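Local coordinates for protein enoyl-CoA hydratase subunit II (Geobacillus kaustophilus, PDB 2EJ5) that probably acts as an enoyl-CoA hydratase in phenylacetic acid breakdown, handling acyl-CoA thioesters as a trimeric member of the crotonase-like family, at residues R119-S122 with E123-F127; L136-A140 with G141-Y145; G205-K208 with R209-E213. All blocks are in the same frame, centred on the assembly; numbering follows the deposited sequence.

Contact 1: R119-S122 with E123-F127; sequences RLLS and EKASF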
loop_
_atom_site.group_PDB
_atom_site.type_symbol
_atom_site.label_atom_id
_atom_site.label_comp_id
_atom_site.label_asym_id
_atom_site.label_seq_id
_atom_site.Cartn_x
_atom_site.Cartn_y
_atom_site.Cartn_z
ATOM N N ARG A 119 15.706 -4.140 6.410
ATOM C CA ARG A 119 15.699 -5.356 7.242
ATOM C C ARG A 119 16.554 -6.411 6.521
ATOM O O ARG A 119 16.186 -6.869 5.431
ATOM C CB ARG A 119 14.269 -5.922 7.430
ATOM C CG ARG A 119 13.385 -5.182 8.507
ATOM C CD ARG A 119 11.864 -5.449 8.337
ATOM N NE ARG A 119 11.476 -4.759 7.119
ATOM C CZ ARG A 119 11.352 -3.438 7.035
ATOM N NH1 ARG A 119 11.521 -2.689 8.112
ATOM N NH2 ARG A 119 11.073 -2.858 5.880
ATOM N N LEU A 120 17.719 -6.723 7.093
ATOM C CA LEU A 120 18.598 -7.741 6.545
ATOM C C LEU A 120 18.336 -8.948 7.410
ATOM O O LEU A 120 18.593 -8.905 8.607
ATOM C CB LEU A 120 20.081 -7.321 6.672
ATOM C CG LEU A 120 20.513 -5.981 6.085
ATOM C CD1 LEU A 120 22.024 -5.712 6.352
ATOM C CD2 LEU A 120 20.217 -5.935 4.548
ATOM N N LEU A 121 17.831 -10.010 6.814
ATOM C CA LEU A 121 17.497 -11.190 7.586
ATOM C C LEU A 121 18.583 -12.244 7.355
ATOM O O LEU A 121 18.910 -12.562 6.222
ATOM C CB LEU A 121 16.147 -11.734 7.166
ATOM C CG LEU A 121 14.871 -11.219 7.862
ATOM C CD1 LEU A 121 14.742 -9.718 8.041
ATOM C CD2 LEU A 121 13.689 -11.775 7.075
ATOM N N SER A 122 19.138 -12.754 8.442
ATOM C CA SER A 122 19.998 -13.919 8.350
ATOM C C SER A 122 19.157 -15.087 7.876
ATOM O O SER A 122 17.928 -15.082 8.049
ATOM C CB SER A 122 20.605 -14.214 9.709
ATOM O OG SER A 122 20.898 -15.583 9.767
ATOM N N GLU A 123 19.777 -16.122 7.298
ATOM C CA GLU A 123 18.955 -17.226 6.800
ATOM C C GLU A 123 18.187 -17.960 7.908
ATOM O O GLU A 123 17.230 -18.672 7.624
ATOM C CB GLU A 123 19.744 -18.210 5.920
ATOM C CG GLU A 123 20.780 -19.033 6.616
ATOM C CD GLU A 123 21.586 -19.931 5.626
ATOM O OE1 GLU A 123 20.952 -20.683 4.822
ATOM O OE2 GLU A 123 22.843 -19.884 5.668
ATOM N N LYS A 124 18.594 -17.764 9.165
ATOM C CA LYS A 124 17.948 -18.426 10.294
ATOM C C LYS A 124 16.974 -17.506 11.069
ATOM O O LYS A 124 16.403 -17.924 12.067
ATOM C CB LYS A 124 18.995 -19.009 11.242
ATOM C CG LYS A 124 19.704 -18.001 12.126
ATOM C CD LYS A 124 20.526 -18.709 13.230
ATOM C CE LYS A 124 21.467 -17.745 13.950
ATOM N NZ LYS A 124 20.729 -16.856 14.929
ATOM N N ALA A 125 16.807 -16.265 10.615
ATOM C CA ALA A 125 15.869 -15.326 11.257
ATOM C C ALA A 125 14.427 -15.749 10.950
ATOM O O ALA A 125 14.202 -16.549 10.060
ATOM C CB ALA A 125 16.127 -13.911 10.757
ATOM N N SER A 126 13.452 -15.174 11.666
ATOM C CA SER A 126 12.032 -15.454 11.456
ATOM C C SER A 126 11.245 -14.350 12.136
ATOM O O SER A 126 11.749 -13.690 13.036
ATOM C CB SER A 126 11.643 -16.792 12.060
ATOM O OG SER A 126 11.966 -16.766 13.429
ATOM N N PHE A 127 10.030 -14.112 11.659
ATOM C CA PHE A 127 9.190 -13.100 12.248
ATOM C C PHE A 127 8.013 -13.834 12.848
ATOM O O PHE A 127 7.376 -14.651 12.180
ATOM C CB PHE A 127 8.723 -12.066 11.195
ATOM C CG PHE A 127 9.760 -11.048 10.804
ATOM C CD1 PHE A 127 10.480 -10.337 11.769
ATOM C CD2 PHE A 127 9.962 -10.740 9.450
ATOM C CE1 PHE A 127 11.401 -9.361 11.388
ATOM C CE2 PHE A 127 10.871 -9.789 9.046
ATOM C CZ PHE A 127 11.588 -9.061 10.008
#
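Between Ser122 and Ala125 the chain folds back in a type I beta turn, closed by Ala125 N donating to Ser122 O over 3.0 Å and leaving the segments 119-122 and 123-127 running at an obtuse angle to each other. This turn joins two strands of the crotonase fold: 118-122 in the six-stranded mixed sheet and 126-128 in the smaller one. A second bond makes the corner an ST turn as well. The Ser122 hydroxyl, anti to its own N (chi1 153°), receives Lys124 N at 3.2 Å, and the N-H is nearly straight at 173°. By contrast, Ala125 N stands above the carbonyl plane of Ser122. With an alanine in place of Ser122, the Lys124 N-H would probably be left without its side-chain acceptor and the corner less firmly fixed. Inside the bend the packing is apolar: Ala125 CB lies 4.1 Å from Leu121 CG, and both residues also touch Val101 of strand 97-101. Farther from the corner, Phe127 crosses Leu121 and Arg119 at about right angles. The guanidinium of Arg119 is turned 48° from the ring and engages backbone oxygens, NH1 those of Ala113 and Cys116 and NE that of Leu175. With the head group so engaged, it is the methylene carbon CD of Arg119 that meets Phe127 CZ, at 4.0 Å, while Leu121 CD1 approaches the same CZ to 3.8 Å.

Contact 2: L136-A140 with G141-Y145; sequences LVPDA and GHLYY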
loop_
_atom_site.group_PDB
_atom_site.type_symbol
_atom_site.label_atom_id
_atom_site.label_comp_id
_atom_site.label_asym_id
_atom_site.label_seq_id
_atom_site.Cartn_x
_atom_site.Cartn_y
_atom_site.Cartn_z
ATOM N N LEU A 136 -3.476 -10.791 23.008
ATOM C CA LEU A 136 -3.137 -9.384 22.891
ATOM C C LEU A 136 -3.098 -8.906 21.423
ATOM O O LEU A 136 -3.191 -9.719 20.485
ATOM C CB LEU A 136 -1.790 -9.108 23.599
ATOM C CG LEU A 136 -1.725 -9.213 25.139
ATOM C CD1 LEU A 136 -0.358 -8.819 25.641
ATOM C CD2 LEU A 136 -2.831 -8.376 25.860
ATOM N N VAL A 137 -2.949 -7.592 21.222
ATOM C CA VAL A 137 -2.934 -7.010 19.887
ATOM C C VAL A 137 -1.473 -6.679 19.529
ATOM O O VAL A 137 -0.661 -6.433 20.426
ATOM C CB VAL A 137 -3.809 -5.709 19.803
ATOM C CG1 VAL A 137 -5.264 -5.972 20.266
ATOM C CG2 VAL A 137 -3.228 -4.615 20.643
ATOM N N PRO A 138 -1.121 -6.710 18.223
ATOM C CA PRO A 138 0.212 -6.234 17.883
ATOM C C PRO A 138 0.372 -4.773 18.269
ATOM O O PRO A 138 -0.519 -3.984 18.002
ATOM C CB PRO A 138 0.288 -6.436 16.361
ATOM C CG PRO A 138 -0.696 -7.641 16.092
ATOM C CD PRO A 138 -1.845 -7.236 17.044
ATOM N N ASP A 139 1.492 -4.446 18.903
ATOM C CA ASP A 139 1.712 -3.110 19.446
ATOM C C ASP A 139 3.120 -2.509 19.194
ATOM O O ASP A 139 3.882 -3.037 18.395
ATOM C CB ASP A 139 1.348 -3.098 20.926
ATOM C CG ASP A 139 2.285 -3.970 21.775
ATOM O OD1 ASP A 139 3.352 -4.421 21.252
ATOM O OD2 ASP A 139 1.940 -4.216 22.966
ATOM N N ALA A 140 3.462 -1.425 19.897
ATOM C CA ALA A 140 4.668 -0.623 19.586
ATOM C C ALA A 140 4.676 -0.231 18.096
ATOM O O ALA A 140 5.737 -0.262 17.427
ATOM C CB ALA A 140 5.953 -1.427 19.931
ATOM N N GLY A 141 3.504 0.101 17.556
ATOM C CA GLY A 141 3.451 0.657 16.200
ATOM C C GLY A 141 3.192 -0.353 15.098
ATOM O O GLY A 141 3.057 0.044 13.945
ATOM N N HIS A 142 3.064 -1.635 15.464
ATOM C CA HIS A 142 3.039 -2.752 14.548
ATOM C C HIS A 142 2.032 -2.542 13.411
ATOM O O HIS A 142 2.384 -2.643 12.267
ATOM C CB HIS A 142 2.645 -4.025 15.298
ATOM C CG HIS A 142 3.116 -5.289 14.656
ATOM N ND1 HIS A 142 2.414 -5.935 13.659
ATOM C CD2 HIS A 142 4.183 -6.073 14.929
ATOM C CE1 HIS A 142 3.049 -7.038 13.312
ATOM N NE2 HIS A 142 4.113 -7.157 14.085
ATOM N N LEU A 143 0.779 -2.250 13.768
ATOM C CA LEU A 143 -0.286 -2.108 12.800
ATOM C C LEU A 143 -0.319 -0.761 12.076
ATOM O O LEU A 143 -1.154 -0.549 11.204
ATOM C CB LEU A 143 -1.642 -2.446 13.446
ATOM C CG LEU A 143 -1.737 -3.889 13.974
ATOM C CD1 LEU A 143 -3.083 -4.021 14.718
ATOM C CD2 LEU A 143 -1.610 -4.919 12.899
ATOM N N TYR A 144 0.592 0.133 12.433
ATOM C CA TYR A 144 0.780 1.344 11.652
ATOM C C TYR A 144 1.753 1.002 10.531
ATOM O O TYR A 144 1.533 1.357 9.364
ATOM C CB TYR A 144 1.350 2.488 12.520
ATOM C CG TYR A 144 1.386 3.810 11.767
ATOM C CD1 TYR A 144 0.257 4.661 11.719
ATOM C CD2 TYR A 144 2.549 4.202 11.072
ATOM C CE1 TYR A 144 0.297 5.883 11.018
ATOM C CE2 TYR A 144 2.593 5.411 10.359
ATOM C CZ TYR A 144 1.477 6.243 10.336
ATOM O OH TYR A 144 1.545 7.439 9.605
ATOM N N TYR A 145 2.844 0.299 10.875
ATOM C CA TYR A 145 3.843 -0.046 9.862
ATOM C C TYR A 145 3.437 -1.132 8.895
ATOM O O TYR A 145 3.737 -1.063 7.692
ATOM C CB TYR A 145 5.145 -0.469 10.544
ATOM C CG TYR A 145 5.749 0.712 11.286
ATOM C CD1 TYR A 145 6.224 1.803 10.588
ATOM C CD2 TYR A 145 5.798 0.745 12.675
ATOM C CE1 TYR A 145 6.758 2.921 11.268
ATOM C CE2 TYR A 145 6.313 1.862 13.365
ATOM C CZ TYR A 145 6.805 2.926 12.652
ATOM O OH TYR A 145 7.340 4.043 13.308
HETATM O O HOH W 1 -0.261 -1.634 16.587
#
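His142 carries CG anti to its backbone N (chi1 -156°), which brings the imidazole up to Pro138 CB. The intervening backbone makes this possible by a type I' beta turn from Asp139 to His142, with Ala140 and Gly141 both at positive phi (52° and 95°). The turn leads straight into helix 142-150 of the crotonase-like fold, and Gly141 occupies the N-cap. A beta carbon at Gly141 would come within 2.4 Å of Ala140 O, so the sharp reversal depends on the missing side chain. The turn's own closing bond, His142 N to Asp139 O, is weak at 3.4 Å. Other links also contribute to the junction. Gly141 O accepts from both Tyr144 N and Tyr145 N in the first helical turn, and a water bridges the bend by donating to Pro138 O and accepting from Leu143 N at 3.1 Å. Glu226 of the third subunit takes the Gly141 N-H, while Gln230 of that subunit binds Asp139 OD2 and Val137 O, so the turn forms part of the trimer interface. Within the chain, His142 packs against Met110, Ser111 and Leu114 of helix 108-115, and its ring meets Phe131 edge to face. Pro138 CB touches both neighbours: it lies 4.0 Å from Leu143 CG and closer to the imidazole. The ring approach is oblique. His142 NE2 has a hydrogen-bonding partner elsewhere, whereas His142 ND1 is buried without a polar partner in the model, its contact here being Pro138 CB at 3.5 Å.

Contact 3: G205-K208 with R209-E213; sequences GLIK and RLLRE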
loop_
_atom_site.group_PDB
_atom_site.type_symbol
_atom_site.label_atom_id
_atom_site.label_comp_id
_atom_site.label_asym_id
_atom_site.label_seq_id
_atom_site.Cartn_x
_atom_site.Cartn_y
_atom_site.Cartn_z
ATOM N N GLY A 205 18.163 11.771 5.350
ATOM C CA GLY A 205 17.263 12.243 6.431
ATOM C C GLY A 205 16.040 12.980 5.904
ATOM O O GLY A 205 14.908 12.786 6.411
ATOM N N LEU A 206 16.243 13.808 4.887
ATOM C CA LEU A 206 15.163 14.552 4.241
ATOM C C LEU A 206 14.182 13.635 3.486
ATOM O O LEU A 206 12.967 13.880 3.435
ATOM C CB LEU A 206 15.778 15.594 3.291
ATOM C CG LEU A 206 16.436 16.828 3.991
ATOM C CD1 LEU A 206 17.183 17.688 3.030
ATOM C CD2 LEU A 206 15.472 17.664 4.817
ATOM N N ILE A 207 14.698 12.570 2.886
ATOM C CA ILE A 207 13.761 11.624 2.272
ATOM C C ILE A 207 12.926 10.884 3.337
ATOM O O ILE A 207 11.700 10.664 3.131
ATOM C CB ILE A 207 14.415 10.666 1.236
ATOM C CG1 ILE A 207 15.037 9.468 1.907
ATOM C CG2 ILE A 207 15.312 11.394 0.251
ATOM C CD1 ILE A 207 14.056 8.306 1.902
ATOM N N LYS A 208 13.524 10.536 4.470
ATOM C CA LYS A 208 12.735 9.982 5.565
ATOM C C LYS A 208 11.695 10.993 6.070
ATOM O O LYS A 208 10.568 10.615 6.440
ATOM C CB LYS A 208 13.667 9.555 6.694
ATOM C CG LYS A 208 14.370 8.257 6.422
ATOM C CD LYS A 208 15.356 7.896 7.517
ATOM C CE LYS A 208 14.614 7.441 8.832
ATOM N NZ LYS A 208 15.366 6.400 9.643
ATOM N N ARG A 209 12.077 12.262 6.103
ATOM C CA ARG A 209 11.153 13.327 6.517
ATOM C C ARG A 209 9.984 13.370 5.535
ATOM O O ARG A 209 8.800 13.407 5.947
ATOM C CB ARG A 209 11.866 14.691 6.575
ATOM C CG ARG A 209 11.055 15.802 7.251
ATOM C CD ARG A 209 11.837 17.152 7.309
ATOM N NE ARG A 209 13.098 17.041 8.058
ATOM C CZ ARG A 209 13.990 18.031 8.150
ATOM N NH1 ARG A 209 13.758 19.188 7.551
ATOM N NH2 ARG A 209 15.133 17.876 8.820
ATOM N N LEU A 210 10.304 13.320 4.241
ATOM C CA LEU A 210 9.291 13.362 3.217
ATOM C C LEU A 210 8.414 12.121 3.188
ATOM O O LEU A 210 7.255 12.208 2.823
ATOM C CB LEU A 210 9.914 13.615 1.832
ATOM C CG LEU A 210 10.419 15.034 1.548
ATOM C CD1 LEU A 210 11.037 15.063 0.146
ATOM C CD2 LEU A 210 9.274 16.044 1.654
ATOM N N LEU A 211 8.969 10.951 3.504
ATOM C CA LEU A 211 8.144 9.730 3.595
ATOM C C LEU A 211 7.121 9.827 4.724
ATOM O O LEU A 211 6.018 9.342 4.588
ATOM C CB LEU A 211 8.999 8.459 3.744
ATOM C CG LEU A 211 9.707 8.044 2.419
ATOM C CD1 LEU A 211 10.713 6.986 2.694
ATOM C CD2 LEU A 211 8.693 7.563 1.294
ATOM N N ARG A 212 7.503 10.465 5.822
ATOM C CA ARG A 212 6.593 10.818 6.915
ATOM C C ARG A 212 5.534 11.789 6.421
ATOM O O ARG A 212 4.328 11.538 6.630
ATOM C CB ARG A 212 7.357 11.416 8.114
ATOM C CG ARG A 212 7.973 10.349 9.026
ATOM C CD ARG A 212 9.138 10.836 9.931
ATOM N NE ARG A 212 9.059 12.211 10.434
ATOM C CZ ARG A 212 10.101 13.045 10.537
ATOM N NH1 ARG A 212 11.336 12.681 10.158
ATOM N NH2 ARG A 212 9.896 14.272 11.015
ATOM N N GLU A 213 5.947 12.852 5.725
ATOM C CA GLU A 213 4.976 13.821 5.166
ATOM C C GLU A 213 3.984 13.124 4.217
ATOM O O GLU A 213 2.765 13.368 4.272
ATOM C CB GLU A 213 5.657 14.967 4.413
ATOM C CG GLU A 213 6.456 15.939 5.299
ATOM C CD GLU A 213 5.603 16.818 6.234
ATOM O OE1 GLU A 213 4.361 16.870 6.121
ATOM O OE2 GLU A 213 6.220 17.481 7.076
#
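Two consecutive turns of the alpha-helix 201-216 meet here, with Leu206 and Arg209 in contact through their side chains as well as through the helical backbone. Four i to i+4 hydrogen bonds cross the junction, from Arg209 N to Gly205 O, Leu210 N to Leu206 O, Leu211 N to Ile207 O and Arg212 N to Lys208 O. The last of these is the longest, with Arg212 N lying 3.1 Å from Lys208 O. Leu210 N to Leu206 O measures 2.8 Å, and phi and psi stay helical throughout. The clearest side-chain feature is the covering of the Arg209 guanidinium. With CG anti to the backbone N (chi1 -169°) and a bend at chi3, the arginine runs beside Leu206 in the same direction, and Leu206 CD2 sits over one face, off-centre, at 3.6 Å from Arg209 NH1. Glu94 fixes the charged end: one of its carboxylate oxygens forms a salt bridge with Arg209 NE and the other with Arg212 NH1, which ties two successive turns to one acid. Lys208 NZ is held separately, by a salt bridge to Asp117 and a hydrogen bond to Lys95 O. Apolar residues face other ways. Leu206 and Leu210 pack on helix 219-235, and they also touch Val137 and Leu143 of the second subunit, where Leu211 rests on Pro147. Hydrophobic packing along one side and basic groups paired with acids along another are the mark of an amphipathic helix, here in the C-terminal helical region through which crotonase-family subunits associate.

In the fold
Contact 1 and contact 2 follow each other along the chain, their centres 20 Å apart and nearest atoms about 7 Å apart; both reach helix 108-115, through Arg119 and His142 respectively. In crotonase relatives the start of the equivalent helix lines the thioester oxyanion hole, so contact 2, which packs on Met110 and Ser111, is probably near the acyl-CoA pocket, although no ligand marks it. Contact 3, on the far side of the chain's centre from contact 1, has its centre 26 Å away. Contacts 2 and 3 do not touch within one chain, their nearest atoms about 6 Å apart, yet across the trimer helix 201-216 of contact 3 packs on contact 2 of a neighbouring subunit.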